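Local coordinates for putative oxalate decarboxylase (PDB 1O4T), which binds oxalate together with a manganese ion and is a predicted oxalate decarboxylase that forms homodimers, at residues E78-Y83 with E112-E117. Sequence-based numbering, arbitrary orientation.
Sequences EFEIYY and ESHSIE. With MN (manganese (II) ion), chain C; OXL (oxalate ion), chain D.
The phenol end of Y82 overlaps the rim of the H114 imidazole. Its OH sits over one face of that ring, 3.3 Å from H114 CE1. The two planes are near parallel, at 22°, but slid apart, with centroids separated by 4.9 Å. The two side chains come from opposite directions. No hydrogen bond joins them: H114 NE2 is bound to the manganese and has no hydrogen to share, while ND1 turns to a water. Y82 OH instead donates to the oxalate: OH lies 2.6 Å from OXL O3, which meets the phenol ring at its edge. This same oxygen is a manganese ligand, so one oxalate atom is gripped by both metal and phenol.

E80 and H114 meet at the manganese. E80 keeps CG anti to its own N (chi1 -157°) and runs extended, which carries OE2 to 2.1 Å from the manganese. H114 NE2 binds the ion at 2.2 Å. These two atoms are close because both bind the ion, and no hydrogen bond links them. H73 and H75 add the other two protein ligands, and oxalate binds through two oxygens. A water makes weak bonds to E80 O and H114 ND1; it lies over the centre of one face of the Y82 ring.

Beyond the metal, I116 reaches Y82 with both CG2 and CD1. Y82 CE1 to I116 CG2 is 3.8 Å. F126 also packs against the phenol ring. An alanine in place of Y82 would probably cost oxalate O3 its hydrogen-bond donor and open a gap beside I116 and H114.

The two strands belong to opposing sheets, nearly aligned at 23° with axes 9.8 Å apart. Inward side chains bridge them. This is the interior of a cupin double-stranded beta-helix, with its three-histidine, one-glutamate manganese site.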
loop_
_atom_site.group_PDB
_atom_site.type_symbol
_atom_site.label_atom_id
_atom_site.label_comp_id
_atom_site.label_asym_id
_atom_site.label_seq_id
_atom_site.Cartn_x
_atom_site.Cartn_y
_atom_site.Cartn_z
ATOM N N GLU A 78 -0.655 17.249 5.437
ATOM C CA GLU A 78 -0.815 15.927 4.835
ATOM C C GLU A 78 -0.209 14.898 5.776
ATOM O O GLU A 78 0.429 15.261 6.758
ATOM C CB GLU A 78 -0.108 15.855 3.472
ATOM C CG GLU A 78 1.391 16.041 3.562
ATOM C CD GLU A 78 2.060 16.456 2.265
ATOM O OE1 GLU A 78 1.341 16.791 1.298
ATOM O OE2 GLU A 78 3.322 16.448 2.250
ATOM N N PHE A 79 -0.402 13.617 5.469
ATOM C CA PHE A 79 0.263 12.571 6.209
ATOM C C PHE A 79 0.749 11.502 5.254
ATOM O O PHE A 79 0.235 11.387 4.144
ATOM C CB PHE A 79 -0.615 12.025 7.349
ATOM C CG PHE A 79 -1.873 11.334 6.896
ATOM C CD1 PHE A 79 -3.050 12.034 6.781
ATOM C CD2 PHE A 79 -1.875 9.974 6.605
ATOM C CE1 PHE A 79 -4.202 11.414 6.384
ATOM C CE2 PHE A 79 -3.052 9.346 6.167
ATOM C CZ PHE A 79 -4.223 10.090 6.077
ATOM N N GLU A 80 1.772 10.766 5.667
ATOM C CA GLU A 80 2.360 9.707 4.842
ATOM C C GLU A 80 2.413 8.357 5.529
ATOM O O GLU A 80 2.699 8.259 6.711
ATOM C CB GLU A 80 3.768 10.102 4.398
ATOM C CG GLU A 80 4.197 9.377 3.142
ATOM C CD GLU A 80 5.435 9.943 2.506
ATOM O OE1 GLU A 80 5.887 9.392 1.488
ATOM O OE2 GLU A 80 5.959 10.922 3.020
ATOM N N ILE A 81 2.141 7.320 4.749
ATOM C CA ILE A 81 2.222 5.948 5.178
ATOM C C ILE A 81 3.263 5.253 4.300
ATOM O O ILE A 81 3.219 5.343 3.087
ATOM C CB ILE A 81 0.852 5.240 4.982
ATOM C CG1 ILE A 81 -0.277 6.018 5.665
ATOM C CG2 ILE A 81 0.920 3.769 5.466
ATOM C CD1 ILE A 81 -1.638 5.650 5.084
ATOM N N TYR A 82 4.210 4.556 4.907
ATOM C CA TYR A 82 4.990 3.576 4.195
ATOM C C TYR A 82 4.494 2.163 4.541
ATOM O O TYR A 82 4.230 1.847 5.712
ATOM C CB TYR A 82 6.443 3.643 4.620
ATOM C CG TYR A 82 7.247 4.909 4.383
ATOM C CD1 TYR A 82 8.430 5.124 5.089
ATOM C CD2 TYR A 82 6.869 5.870 3.440
ATOM C CE1 TYR A 82 9.209 6.222 4.850
ATOM C CE2 TYR A 82 7.645 6.963 3.197
ATOM C CZ TYR A 82 8.816 7.156 3.911
ATOM O OH TYR A 82 9.580 8.303 3.668
ATOM N N TYR A 83 4.362 1.303 3.528
ATOM C CA TYR A 83 4.254 -0.141 3.738
ATOM C C TYR A 83 5.527 -0.828 3.191
ATOM O O TYR A 83 5.847 -0.784 1.988
ATOM C CB TYR A 83 2.981 -0.707 3.105
ATOM C CG TYR A 83 2.813 -2.175 3.429
ATOM C CD1 TYR A 83 2.063 -2.581 4.518
ATOM C CD2 TYR A 83 3.423 -3.140 2.668
ATOM C CE1 TYR A 83 1.952 -3.940 4.875
ATOM C CE2 TYR A 83 3.310 -4.512 2.987
ATOM C CZ TYR A 83 2.555 -4.904 4.104
ATOM O OH TYR A 83 2.443 -6.234 4.447
ATOM N N GLU A 112 5.005 16.227 11.528
ATOM C CA GLU A 112 6.196 15.430 11.812
ATOM C C GLU A 112 7.164 15.372 10.630
ATOM O O GLU A 112 6.780 15.523 9.489
ATOM C CB GLU A 112 5.822 14.000 12.174
ATOM C CG GLU A 112 4.793 13.874 13.272
ATOM C CD GLU A 112 4.613 12.445 13.756
ATOM O OE1 GLU A 112 4.574 11.473 12.940
ATOM O OE2 GLU A 112 4.496 12.302 14.983
ATOM N N SER A 113 8.419 15.096 10.928
ATOM C CA SER A 113 9.449 14.902 9.925
ATOM C C SER A 113 9.904 13.464 10.001
ATOM O O SER A 113 9.903 12.875 11.095
ATOM C CB SER A 113 10.636 15.815 10.184
ATOM O OG SER A 113 10.255 17.172 10.190
ATOM N N HIS A 114 10.285 12.894 8.848
ATOM C CA HIS A 114 10.778 11.528 8.793
ATOM C C HIS A 114 11.890 11.314 7.759
ATOM O O HIS A 114 12.168 12.204 6.929
ATOM C CB HIS A 114 9.626 10.494 8.563
ATOM C CG HIS A 114 8.991 10.542 7.202
ATOM N ND1 HIS A 114 7.950 9.701 6.853
ATOM C CD2 HIS A 114 9.174 11.367 6.145
ATOM C CE1 HIS A 114 7.538 9.988 5.627
ATOM N NE2 HIS A 114 8.262 10.996 5.171
ATOM N N SER A 115 12.499 10.120 7.844
ATOM C CA SER A 115 13.538 9.669 6.923
ATOM C C SER A 115 13.513 8.167 6.958
ATOM O O SER A 115 12.895 7.585 7.859
ATOM C CB SER A 115 14.923 10.160 7.336
ATOM O OG SER A 115 15.303 9.663 8.588
ATOM N N ILE A 116 14.193 7.529 6.012
ATOM C CA ILE A 116 14.292 6.079 6.033
ATOM C C ILE A 116 15.578 5.666 5.361
ATOM O O ILE A 116 15.935 6.216 4.305
ATOM C CB ILE A 116 13.026 5.425 5.357
ATOM C CG1 ILE A 116 13.080 3.899 5.406
ATOM C CG2 ILE A 116 12.845 5.889 3.928
ATOM C CD1 ILE A 116 11.679 3.220 5.207
ATOM N N GLU A 117 16.288 4.734 5.987
ATOM C CA GLU A 117 17.573 4.266 5.479
ATOM C C GLU A 117 17.622 2.748 5.308
ATOM O O GLU A 117 17.179 1.981 6.192
ATOM C CB GLU A 117 18.701 4.703 6.415
ATOM C CG GLU A 117 20.073 4.467 5.813
ATOM C CD GLU A 117 21.223 5.029 6.639
ATOM O OE1 GLU A 117 21.002 5.972 7.427
ATOM O OE2 GLU A 117 22.357 4.533 6.462
HETATM MN MN MN C . 7.834 11.841 3.231
HETATM C C1 OXL D . 8.667 10.454 0.959
HETATM C C2 OXL D . 8.161 11.700 0.376
HETATM O O1 OXL D . 8.964 9.478 0.076
HETATM O O2 OXL D . 8.266 11.820 -0.961
HETATM O O3 OXL D . 8.782 10.295 2.192
HETATM O O4 OXL D . 7.623 12.578 1.057
HETATM O O HOH W 1 5.789 7.353 6.548
#